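Side-chain contacts in type II 3-hydroxyacyl-CoA dehydrogenase (Thermus thermophilus, PDB 1UAY), which probably oxidises 3-hydroxyacyl-CoA to 3-ketoacyl-CoA with NAD as the hydride acceptor, a step of fatty acid beta-oxidation: residues A[14-19]-A[37-42]; A[138-143]-A[230-235]; A[157-162]-A[173-178]. All blocks are in the same frame, centred on the assembly; numbering follows the deposited sequence.

Overall arrangement
All three contacts lie in one Rossmann fold, a parallel sheet flanked by helices, but at different depths. Interaction 3 is the core one: helix 146-166 lies on strand 171-178, every touching residue is buried, and a buried hydroxyl pair joins them. Interactions 1 and 2 are only partly buried, and both combine an apolar contact with a salt bridge. In interaction 1 a single ion pair spans helix 13-25 and a loop near the adenosine site; in interaction 2 an arginine of the last strand holds two carboxylates. Interactions 2 and 3 use adjacent strands, joined by backbone hydrogen bonds, whereas interaction 1 lies across the chain's centre from both.

Interaction 1: residues A[14-19]-A[37-42]; sequences LGRAAA and EGEDLI
The guanidinium of R16 and the carboxylate of E39 stand almost at right angles, their planes 88° apart. E39 OE2 lies at the guanidinium edge, somewhat tilted from its plane, while the R16 nitrogen comes to OE2 from above the carboxylate plane. The result is a one-point salt bridge, R16 NH2 to E39 OE2 at 3.1 Å, with a bent N-H...O angle of 143°. It uses one nitrogen and one oxygen, far from the coplanar two-point pairing these groups can adopt. R16 reaches out on a chain extended from CG to NE, whereas E39 folds at chi2 (-62°), which turns its carboxylate across the arginine.

Deeper in, the contact becomes apolar. A19 CB meets L41 CD1 at 3.8 Å, and the other methyl of L41, CD2, lies 3.8 Å from A19 O. With CG of L41 beside its own backbone N, both methyls are presented to the last turn of 14-19. Between E39 and L41 the chain passes through an inverse gamma turn centred on D40, and both neighbours direct their CB atoms at the helix; D40 itself pairs with K23, farther along that helix.

Helix 13-25 joins strands 4-8 and 28-33 in the first beta-alpha-beta unit of the Rossmann fold, and the R16 side chain comes within about 7 Å of the bound adenosine. The loop carrying E39 and L41 leads from strand 28-33 into strand 42-45, the sheet's edge strand within this chain. A19 and L41 both rest on V29 and V31 of strand 28-33, while helix 210-222 packs against helix 13-25 through A17 and A18.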
ATOM      1  N   LEU A  14     -16.719 -16.380 -10.721  1.00  8.87           N
ATOM      2  CA  LEU A  14     -15.406 -16.766 -10.213  1.00  8.55           C
ATOM      3  C   LEU A  14     -15.414 -18.059  -9.407  1.00  7.10           C
ATOM      4  O   LEU A  14     -14.570 -18.930  -9.616  1.00  8.58           O
ATOM      5  CB  LEU A  14     -14.824 -15.630  -9.367  1.00  9.87           C
ATOM      6  CG  LEU A  14     -14.774 -14.259 -10.048  1.00 10.80           C
ATOM      7  CD1 LEU A  14     -14.050 -13.281  -9.140  1.00 11.45           C
ATOM      8  CD2 LEU A  14     -14.065 -14.357 -11.391  1.00 12.32           C
ATOM      9  N   GLY A  15     -16.367 -18.180  -8.488  1.00  7.52           N
ATOM     10  CA  GLY A  15     -16.458 -19.379  -7.673  1.00  7.40           C
ATOM     11  C   GLY A  15     -16.676 -20.613  -8.528  1.00  7.57           C
ATOM     12  O   GLY A  15     -16.069 -21.662  -8.301  1.00  7.80           O
ATOM     13  N   ARG A  16     -17.556 -20.489  -9.517  1.00  7.39           N
ATOM     14  CA  ARG A  16     -17.845 -21.601 -10.412  1.00  7.13           C
ATOM     15  C   ARG A  16     -16.575 -22.049 -11.130  1.00  7.05           C
ATOM     16  O   ARG A  16     -16.277 -23.239 -11.193  1.00  7.12           O
ATOM     17  CB  ARG A  16     -18.903 -21.188 -11.438  1.00  7.99           C
ATOM     18  CG  ARG A  16     -19.154 -22.211 -12.537  1.00  8.71           C
ATOM     19  CD  ARG A  16     -20.302 -21.756 -13.436  1.00 10.07           C
ATOM     20  NE  ARG A  16     -20.565 -22.695 -14.526  1.00 11.00           N
ATOM     21  CZ  ARG A  16     -19.842 -22.780 -15.638  1.00 13.08           C
ATOM     22  NH1 ARG A  16     -18.802 -21.975 -15.824  1.00 14.42           N
ATOM     23  NH2 ARG A  16     -20.155 -23.677 -16.565  1.00 15.02           N
ATOM     24  N   ALA A  17     -15.825 -21.092 -11.669  1.00  7.30           N
ATOM     25  CA  ALA A  17     -14.598 -21.426 -12.382  1.00  7.20           C
ATOM     26  C   ALA A  17     -13.600 -22.122 -11.459  1.00  6.90           C
ATOM     27  O   ALA A  17     -12.971 -23.109 -11.841  1.00  8.41           O
ATOM     28  CB  ALA A  17     -13.979 -20.170 -12.979  1.00  7.98           C
ATOM     29  N   ALA A  18     -13.453 -21.612 -10.241  1.00  7.38           N
ATOM     30  CA  ALA A  18     -12.530 -22.221  -9.292  1.00  7.80           C
ATOM     31  C   ALA A  18     -12.966 -23.648  -8.964  1.00  7.80           C
ATOM     32  O   ALA A  18     -12.142 -24.561  -8.918  1.00  7.89           O
ATOM     33  CB  ALA A  18     -12.460 -21.386  -8.024  1.00  8.71           C
ATOM     34  N   ALA A  19     -14.264 -23.837  -8.740  1.00  7.62           N
ATOM     35  CA  ALA A  19     -14.788 -25.160  -8.420  1.00  8.23           C
ATOM     36  C   ALA A  19     -14.518 -26.160  -9.544  1.00  8.54           C
ATOM     37  O   ALA A  19     -14.076 -27.277  -9.290  1.00  7.88           O
ATOM     38  CB  ALA A  19     -16.282 -25.074  -8.140  1.00  7.62           C
ATOM     39  N   GLU A  37     -26.585 -25.678  -9.192  1.00 10.47           N
ATOM     40  CA  GLU A  37     -26.543 -25.674 -10.646  1.00 11.75           C
ATOM     41  C   GLU A  37     -26.420 -27.094 -11.184  1.00 13.21           C
ATOM     42  O   GLU A  37     -26.702 -28.050 -10.465  1.00 15.25           O
ATOM     43  CB  GLU A  37     -25.391 -24.800 -11.142  1.00 11.82           C
ATOM     44  CG  GLU A  37     -25.544 -23.310 -10.822  1.00 12.86           C
ATOM     45  CD  GLU A  37     -26.784 -22.684 -11.445  1.00 14.38           C
ATOM     46  OE1 GLU A  37     -27.268 -23.201 -12.472  1.00 15.05           O
ATOM     47  OE2 GLU A  37     -27.265 -21.660 -10.914  1.00 16.74           O
ATOM     48  N   GLY A  38     -25.984 -27.238 -12.432  1.00 12.96           N
ATOM     49  CA  GLY A  38     -25.902 -28.566 -13.015  1.00 13.52           C
ATOM     50  C   GLY A  38     -24.548 -29.153 -13.357  1.00 13.87           C
ATOM     51  O   GLY A  38     -24.474 -30.085 -14.155  1.00 16.17           O
ATOM     52  N   GLU A  39     -23.479 -28.626 -12.771  1.00 13.02           N
ATOM     53  CA  GLU A  39     -22.148 -29.159 -13.045  1.00 12.02           C
ATOM     54  C   GLU A  39     -21.932 -30.428 -12.223  1.00 11.89           C
ATOM     55  O   GLU A  39     -22.741 -30.762 -11.356  1.00 12.79           O
ATOM     56  CB  GLU A  39     -21.076 -28.129 -12.682  1.00 11.77           C
ATOM     57  CG  GLU A  39     -21.119 -26.842 -13.497  1.00 14.80           C
ATOM     58  CD  GLU A  39     -20.901 -27.070 -14.984  1.00 16.45           C
ATOM     59  OE1 GLU A  39     -20.114 -27.969 -15.347  1.00 18.10           O
ATOM     60  OE2 GLU A  39     -21.504 -26.335 -15.794  1.00 20.79           O
ATOM     61  N   ASP A  40     -20.845 -31.136 -12.504  1.00 13.27           N
ATOM     62  CA  ASP A  40     -20.521 -32.354 -11.772  1.00 14.48           C
ATOM     63  C   ASP A  40     -19.800 -31.954 -10.490  1.00 14.27           C
ATOM     64  O   ASP A  40     -18.602 -32.185 -10.327  1.00 15.68           O
ATOM     65  CB  ASP A  40     -19.645 -33.271 -12.630  1.00 17.96           C
ATOM     66  CG  ASP A  40     -19.319 -34.582 -11.939  1.00 21.11           C
ATOM     67  OD1 ASP A  40     -20.112 -35.020 -11.077  1.00 23.93           O
ATOM     68  OD2 ASP A  40     -18.275 -35.183 -12.271  1.00 25.11           O
ATOM     69  N   LEU A  41     -20.556 -31.335  -9.590  1.00 12.60           N
ATOM     70  CA  LEU A  41     -20.050 -30.868  -8.307  1.00 12.15           C
ATOM     71  C   LEU A  41     -21.087 -31.194  -7.244  1.00 12.02           C
ATOM     72  O   LEU A  41     -22.249 -31.462  -7.558  1.00 12.82           O
ATOM     73  CB  LEU A  41     -19.842 -29.349  -8.339  1.00 11.97           C
ATOM     74  CG  LEU A  41     -18.893 -28.766  -9.390  1.00 10.63           C
ATOM     75  CD1 LEU A  41     -19.088 -27.257  -9.477  1.00 10.96           C
ATOM     76  CD2 LEU A  41     -17.453 -29.106  -9.036  1.00 11.86           C
ATOM     77  N   ILE A  42     -20.666 -31.176  -5.986  1.00 10.54           N
ATOM     78  CA  ILE A  42     -21.571 -31.434  -4.878  1.00 11.04           C
ATOM     79  C   ILE A  42     -22.082 -30.072  -4.432  1.00 11.73           C
ATOM     80  O   ILE A  42     -21.303 -29.214  -4.021  1.00 11.95           O
ATOM     81  CB  ILE A  42     -20.841 -32.119  -3.713  1.00 11.47           C
ATOM     82  CG1 ILE A  42     -20.326 -33.487  -4.164  1.00 12.17           C
ATOM     83  CG2 ILE A  42     -21.778 -32.263  -2.519  1.00 11.94           C
ATOM     84  CD1 ILE A  42     -19.353 -34.126  -3.196  1.00 12.74           C
TER

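Interaction 2: residues A[138-143]-A[230-235]; sequences AFEGQI and VVRLDG
E140 and R232 meet in the tight half of this contact, a two-point salt bridge with the flat groups nearly coplanar. R232 NH2 to E140 OE1 and R232 NH1 to E140 OE2 are both 2.8 Å, the second nearly straight at 169° and received by the syn lone pair. D234 holds the guanidinium from another edge: its OD2 takes R232 NE at 2.7 Å and R232 NH2 as well. The bend at chi3 (61°) turns the guanidinium out of the line of its chain, and with both carboxylates at its edges its rotation is fixed. The buried positive charge probably eases the proximity of the two acids.

F139 makes the looser, partly exposed half. Toward V230 its ring edge comes no nearer than 4.0 Å, F139 CZ to V230 CG1; R232 NH1 is closer, 3.6 Å from F139 CD2, obliquely placed, the two planes 22° apart.

E140, R232 and D234 form a salt-bridge network that ties short helix 137-140 to strand 230-233, the chain's edge strand beside 171-178. V156 of helix 146-166 lies against both F139 and V230, L216 of helix 210-222 packs on V231 and L233, and E229 of a second subunit bonds R232 N.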
ATOM      1  N   ALA A 138     -11.083  -2.342  -2.892  1.00  7.90           N
ATOM      2  CA  ALA A 138     -10.568  -2.195  -1.533  1.00  8.04           C
ATOM      3  C   ALA A 138      -9.453  -1.153  -1.529  1.00  8.76           C
ATOM      4  O   ALA A 138      -9.108  -0.596  -0.479  1.00 10.48           O
ATOM      5  CB  ALA A 138     -10.027  -3.532  -1.029  1.00  8.76           C
ATOM      6  N   PHE A 139      -8.904  -0.887  -2.711  1.00  8.83           N
ATOM      7  CA  PHE A 139      -7.804   0.059  -2.865  1.00 10.31           C
ATOM      8  C   PHE A 139      -8.171   1.352  -3.591  1.00 11.08           C
ATOM      9  O   PHE A 139      -7.728   2.431  -3.194  1.00 12.85           O
ATOM     10  CB  PHE A 139      -6.649  -0.626  -3.598  1.00  9.91           C
ATOM     11  CG  PHE A 139      -6.173  -1.887  -2.932  1.00 11.19           C
ATOM     12  CD1 PHE A 139      -5.541  -1.839  -1.694  1.00 14.37           C
ATOM     13  CD2 PHE A 139      -6.368  -3.124  -3.538  1.00 11.88           C
ATOM     14  CE1 PHE A 139      -5.108  -3.006  -1.068  1.00 13.78           C
ATOM     15  CE2 PHE A 139      -5.940  -4.299  -2.920  1.00 12.03           C
ATOM     16  CZ  PHE A 139      -5.309  -4.238  -1.683  1.00 12.71           C
ATOM     17  N   GLU A 140      -8.960   1.248  -4.659  1.00 11.51           N
ATOM     18  CA  GLU A 140      -9.368   2.433  -5.420  1.00 12.28           C
ATOM     19  C   GLU A 140     -10.886   2.518  -5.589  1.00 10.73           C
ATOM     20  O   GLU A 140     -11.385   2.647  -6.706  1.00 12.39           O
ATOM     21  CB  GLU A 140      -8.722   2.442  -6.811  1.00 14.57           C
ATOM     22  CG  GLU A 140      -7.200   2.445  -6.844  1.00 15.31           C
ATOM     23  CD  GLU A 140      -6.614   1.047  -6.869  1.00 13.99           C
ATOM     24  OE1 GLU A 140      -7.174   0.187  -7.578  1.00 17.04           O
ATOM     25  OE2 GLU A 140      -5.587   0.815  -6.197  1.00 17.42           O
ATOM     26  N   GLY A 141     -11.618   2.464  -4.484  1.00  9.30           N
ATOM     27  CA  GLY A 141     -13.068   2.524  -4.566  1.00  9.31           C
ATOM     28  C   GLY A 141     -13.595   3.721  -5.336  1.00  8.29           C
ATOM     29  O   GLY A 141     -13.168   4.853  -5.114  1.00  8.41           O
ATOM     30  N   GLN A 142     -14.535   3.469  -6.241  1.00  9.03           N
ATOM     31  CA  GLN A 142     -15.134   4.529  -7.045  1.00  9.52           C
ATOM     32  C   GLN A 142     -16.314   5.165  -6.336  1.00  9.93           C
ATOM     33  O   GLN A 142     -16.773   4.687  -5.300  1.00  9.46           O
ATOM     34  CB  GLN A 142     -15.643   3.981  -8.379  1.00 11.80           C
ATOM     35  CG  GLN A 142     -14.581   3.461  -9.309  1.00 13.31           C
ATOM     36  CD  GLN A 142     -15.145   3.158 -10.681  1.00 16.07           C
ATOM     37  OE1 GLN A 142     -16.045   2.327 -10.823  1.00 16.36           O
ATOM     38  NE2 GLN A 142     -14.629   3.840 -11.699  1.00 15.82           N
ATOM     39  N   ILE A 143     -16.808   6.255  -6.910  1.00  9.14           N
ATOM     40  CA  ILE A 143     -17.966   6.929  -6.359  1.00  8.48           C
ATOM     41  C   ILE A 143     -19.109   5.917  -6.401  1.00  8.40           C
ATOM     42  O   ILE A 143     -19.325   5.258  -7.419  1.00  9.61           O
ATOM     43  CB  ILE A 143     -18.318   8.173  -7.199  1.00  7.71           C
ATOM     44  CG1 ILE A 143     -17.245   9.245  -6.992  1.00  9.28           C
ATOM     45  CG2 ILE A 143     -19.701   8.692  -6.827  1.00  9.02           C
ATOM     46  CD1 ILE A 143     -17.428  10.485  -7.855  1.00 10.65           C
ATOM     47  N   VAL A 230      -2.023 -10.245  -0.619  1.00  6.81           N
ATOM     48  CA  VAL A 230      -3.191  -9.918  -1.426  1.00  7.45           C
ATOM     49  C   VAL A 230      -2.645  -9.791  -2.844  1.00  7.52           C
ATOM     50  O   VAL A 230      -1.769  -8.967  -3.100  1.00  9.17           O
ATOM     51  CB  VAL A 230      -3.829  -8.573  -1.012  1.00  8.34           C
ATOM     52  CG1 VAL A 230      -4.942  -8.206  -1.984  1.00 11.02           C
ATOM     53  CG2 VAL A 230      -4.378  -8.670   0.404  1.00 10.21           C
ATOM     54  N   VAL A 231      -3.150 -10.617  -3.754  1.00  6.53           N
ATOM     55  CA  VAL A 231      -2.694 -10.592  -5.138  1.00  7.99           C
ATOM     56  C   VAL A 231      -3.724  -9.937  -6.046  1.00  7.71           C
ATOM     57  O   VAL A 231      -4.844 -10.433  -6.180  1.00  7.47           O
ATOM     58  CB  VAL A 231      -2.423 -12.016  -5.669  1.00  9.27           C
ATOM     59  CG1 VAL A 231      -1.874 -11.945  -7.091  1.00  9.25           C
ATOM     60  CG2 VAL A 231      -1.452 -12.737  -4.751  1.00 10.86           C
ATOM     61  N   ARG A 232      -3.347  -8.819  -6.657  1.00  8.55           N
ATOM     62  CA  ARG A 232      -4.238  -8.115  -7.574  1.00  7.66           C
ATOM     63  C   ARG A 232      -4.238  -8.836  -8.919  1.00  8.13           C
ATOM     64  O   ARG A 232      -3.183  -9.110  -9.488  1.00  8.63           O
ATOM     65  CB  ARG A 232      -3.780  -6.664  -7.779  1.00  8.42           C
ATOM     66  CG  ARG A 232      -3.786  -5.811  -6.513  1.00  9.92           C
ATOM     67  CD  ARG A 232      -3.399  -4.352  -6.795  1.00 12.28           C
ATOM     68  NE  ARG A 232      -4.326  -3.706  -7.725  1.00 10.74           N
ATOM     69  CZ  ARG A 232      -4.889  -2.519  -7.523  1.00  8.69           C
ATOM     70  NH1 ARG A 232      -4.628  -1.828  -6.419  1.00 10.59           N
ATOM     71  NH2 ARG A 232      -5.719  -2.021  -8.426  1.00  9.38           N
ATOM     72  N   LEU A 233      -5.429  -9.143  -9.420  1.00  6.75           N
ATOM     73  CA  LEU A 233      -5.593  -9.817 -10.710  1.00  7.05           C
ATOM     74  C   LEU A 233      -6.500  -8.844 -11.446  1.00  7.87           C
ATOM     75  O   LEU A 233      -7.722  -9.014 -11.466  1.00  8.42           O
ATOM     76  CB  LEU A 233      -6.286 -11.164 -10.511  1.00  8.64           C
ATOM     77  CG  LEU A 233      -6.422 -12.046 -11.750  1.00  7.54           C
ATOM     78  CD1 LEU A 233      -5.045 -12.426 -12.276  1.00  8.71           C
ATOM     79  CD2 LEU A 233      -7.211 -13.295 -11.386  1.00  8.60           C
ATOM     80  N   ASP A 234      -5.890  -7.842 -12.074  1.00  7.41           N
ATOM     81  CA  ASP A 234      -6.665  -6.772 -12.678  1.00  6.75           C
ATOM     82  C   ASP A 234      -6.218  -6.138 -13.990  1.00  6.56           C
ATOM     83  O   ASP A 234      -6.716  -5.067 -14.333  1.00  7.81           O
ATOM     84  CB  ASP A 234      -6.781  -5.654 -11.644  1.00  7.23           C
ATOM     85  CG  ASP A 234      -5.418  -5.134 -11.209  1.00  7.40           C
ATOM     86  OD1 ASP A 234      -4.430  -5.384 -11.933  1.00  8.23           O
ATOM     87  OD2 ASP A 234      -5.331  -4.470 -10.157  1.00  9.99           O
ATOM     88  N   GLY A 235      -5.299  -6.753 -14.719  1.00  6.90           N
ATOM     89  CA  GLY A 235      -4.874  -6.153 -15.974  1.00  7.37           C
ATOM     90  C   GLY A 235      -4.333  -4.738 -15.841  1.00  7.57           C
ATOM     91  O   GLY A 235      -4.418  -3.934 -16.780  1.00  8.19           O
TER

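Interaction 3: residues A[157-162]-A[173-178]; sequences ALTLPA and VVTVAP
T159 carries this contact, and its side chain meets the strand with every atom from CB outward. CB lies 3.7 Å from T175 OG1. The hydroxyl branch goes farther: T159 OG1 accepts a hydrogen bond from T175 OG1 at 2.7 Å. The methyl branch, CG2, rests 3.6 Å from V173 O and also touches V174 CA. A chi1 of -42° sets OG1 beside the backbone N, where it can also bond V156 O one turn back in the helix, and leaves CG2 to face the strand.

Beyond the kink at P161, whose nitrogen makes no bond to the preceding turn, A162 adds an apolar patch. Its CB sits 4.1 Å from V173 CG2 and just as far from CG1, so both valine methyls meet it. The segments run nearly antiparallel, at 165°, with axes 7.7 Å apart: this is the helix of the crossover from strand 128-133 to strand 171-178, laid against the sheet. L109 of helix 91-116 covers A162 and V173, and residues of a third subunit pack on the helix.

A carbonyl can only accept, so the bond to V156 O takes the T159 proton, which agrees with T175 acting as donor. The result is a short hydrogen-bonded chain, T175 to T159 to the V156 carbonyl: a polar pair is buried in a largely apolar interface, and both hydroxyl protons have an acceptor.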
ATOM      1  N   ALA A 157      -7.546  -6.666   5.037  1.00  6.87           N
ATOM      2  CA  ALA A 157      -6.899  -6.524   6.341  1.00  5.99           C
ATOM      3  C   ALA A 157      -6.904  -7.800   7.178  1.00  6.81           C
ATOM      4  O   ALA A 157      -6.045  -7.980   8.041  1.00  7.87           O
ATOM      5  CB  ALA A 157      -7.555  -5.386   7.116  1.00  6.99           C
ATOM      6  N   LEU A 158      -7.871  -8.675   6.928  1.00  6.96           N
ATOM      7  CA  LEU A 158      -7.981  -9.937   7.652  1.00  7.96           C
ATOM      8  C   LEU A 158      -6.866 -10.913   7.276  1.00  7.60           C
ATOM      9  O   LEU A 158      -6.429 -11.729   8.093  1.00  6.79           O
ATOM     10  CB  LEU A 158      -9.338 -10.581   7.340  1.00 10.06           C
ATOM     11  CG  LEU A 158      -9.570 -12.026   7.781  1.00 10.12           C
ATOM     12  CD1 LEU A 158      -9.513 -12.106   9.300  1.00 12.70           C
ATOM     13  CD2 LEU A 158     -10.924 -12.509   7.270  1.00 12.27           C
ATOM     14  N   THR A 159      -6.391 -10.805   6.041  1.00  6.79           N
ATOM     15  CA  THR A 159      -5.382 -11.720   5.529  1.00  6.72           C
ATOM     16  C   THR A 159      -4.169 -11.976   6.417  1.00  6.12           C
ATOM     17  O   THR A 159      -3.885 -13.124   6.765  1.00  6.04           O
ATOM     18  CB  THR A 159      -4.864 -11.267   4.148  1.00  6.89           C
ATOM     19  OG1 THR A 159      -5.958 -10.814   3.345  1.00  9.51           O
ATOM     20  CG2 THR A 159      -4.188 -12.431   3.433  1.00  9.35           C
ATOM     21  N   LEU A 160      -3.453 -10.918   6.786  1.00  6.63           N
ATOM     22  CA  LEU A 160      -2.246 -11.084   7.587  1.00  6.17           C
ATOM     23  C   LEU A 160      -2.453 -11.634   8.997  1.00  6.23           C
ATOM     24  O   LEU A 160      -1.810 -12.613   9.373  1.00  6.18           O
ATOM     25  CB  LEU A 160      -1.458  -9.773   7.637  1.00  6.81           C
ATOM     26  CG  LEU A 160      -0.053  -9.912   8.235  1.00  7.62           C
ATOM     27  CD1 LEU A 160       0.781 -10.885   7.401  1.00  8.40           C
ATOM     28  CD2 LEU A 160       0.608  -8.546   8.293  1.00  9.91           C
ATOM     29  N   PRO A 161      -3.331 -11.016   9.805  1.00  5.96           N
ATOM     30  CA  PRO A 161      -3.506 -11.577  11.150  1.00  6.64           C
ATOM     31  C   PRO A 161      -3.979 -13.031  11.118  1.00  6.77           C
ATOM     32  O   PRO A 161      -3.644 -13.818  12.004  1.00  8.04           O
ATOM     33  CB  PRO A 161      -4.514 -10.625  11.807  1.00  6.48           C
ATOM     34  CG  PRO A 161      -5.193  -9.944  10.636  1.00  6.09           C
ATOM     35  CD  PRO A 161      -4.077  -9.755   9.657  1.00  6.97           C
ATOM     36  N   ALA A 162      -4.747 -13.388  10.094  1.00  6.35           N
ATOM     37  CA  ALA A 162      -5.225 -14.760   9.963  1.00  6.33           C
ATOM     38  C   ALA A 162      -4.058 -15.675   9.596  1.00  6.74           C
ATOM     39  O   ALA A 162      -3.867 -16.721  10.217  1.00  6.83           O
ATOM     40  CB  ALA A 162      -6.322 -14.844   8.900  1.00  7.25           C
ATOM     41  N   VAL A 173      -3.250 -18.499   4.358  1.00  5.87           N
ATOM     42  CA  VAL A 173      -4.370 -17.613   4.061  1.00  5.84           C
ATOM     43  C   VAL A 173      -3.869 -16.587   3.056  1.00  6.04           C
ATOM     44  O   VAL A 173      -2.928 -15.840   3.326  1.00  5.47           O
ATOM     45  CB  VAL A 173      -4.893 -16.875   5.318  1.00  5.98           C
ATOM     46  CG1 VAL A 173      -6.107 -16.021   4.951  1.00  7.94           C
ATOM     47  CG2 VAL A 173      -5.271 -17.876   6.390  1.00  7.59           C
ATOM     48  N   VAL A 174      -4.495 -16.579   1.885  1.00  5.53           N
ATOM     49  CA  VAL A 174      -4.132 -15.668   0.808  1.00  6.76           C
ATOM     50  C   VAL A 174      -5.396 -15.033   0.255  1.00  5.89           C
ATOM     51  O   VAL A 174      -6.461 -15.652   0.258  1.00  6.32           O
ATOM     52  CB  VAL A 174      -3.417 -16.425  -0.334  1.00  6.64           C
ATOM     53  CG1 VAL A 174      -3.107 -15.479  -1.492  1.00  8.41           C
ATOM     54  CG2 VAL A 174      -2.137 -17.049   0.189  1.00  8.20           C
ATOM     55  N   THR A 175      -5.279 -13.800  -0.219  1.00  6.48           N
ATOM     56  CA  THR A 175      -6.423 -13.101  -0.779  1.00  6.28           C
ATOM     57  C   THR A 175      -6.169 -12.688  -2.219  1.00  5.83           C
ATOM     58  O   THR A 175      -5.104 -12.164  -2.543  1.00  7.02           O
ATOM     59  CB  THR A 175      -6.756 -11.833   0.035  1.00  6.32           C
ATOM     60  OG1 THR A 175      -7.166 -12.210   1.355  1.00  9.23           O
ATOM     61  CG2 THR A 175      -7.878 -11.043  -0.630  1.00  8.15           C
ATOM     62  N   VAL A 176      -7.141 -12.958  -3.081  1.00  6.12           N
ATOM     63  CA  VAL A 176      -7.052 -12.551  -4.476  1.00  6.56           C
ATOM     64  C   VAL A 176      -7.945 -11.323  -4.589  1.00  6.62           C
ATOM     65  O   VAL A 176      -9.076 -11.338  -4.105  1.00  7.05           O
ATOM     66  CB  VAL A 176      -7.600 -13.633  -5.432  1.00  6.17           C
ATOM     67  CG1 VAL A 176      -7.649 -13.094  -6.858  1.00  6.91           C
ATOM     68  CG2 VAL A 176      -6.727 -14.868  -5.370  1.00  7.34           C
ATOM     69  N   ALA A 177      -7.434 -10.255  -5.194  1.00  6.77           N
ATOM     70  CA  ALA A 177      -8.216  -9.031  -5.377  1.00  6.94           C
ATOM     71  C   ALA A 177      -8.467  -8.846  -6.872  1.00  7.55           C
ATOM     72  O   ALA A 177      -7.652  -8.254  -7.585  1.00  7.71           O
ATOM     73  CB  ALA A 177      -7.463  -7.825  -4.812  1.00  7.83           C
ATOM     74  N   PRO A 178      -9.600  -9.364  -7.369  1.00  7.28           N
ATOM     75  CA  PRO A 178      -9.911  -9.233  -8.791  1.00  7.05           C
ATOM     76  C   PRO A 178     -10.224  -7.812  -9.222  1.00  7.14           C
ATOM     77  O   PRO A 178     -10.725  -6.999  -8.440  1.00  7.65           O
ATOM     78  CB  PRO A 178     -11.138 -10.128  -8.973  1.00  8.23           C
ATOM     79  CG  PRO A 178     -11.073 -11.082  -7.811  1.00  9.66           C
ATOM     80  CD  PRO A 178     -10.605 -10.197  -6.690  1.00  7.52           C
TER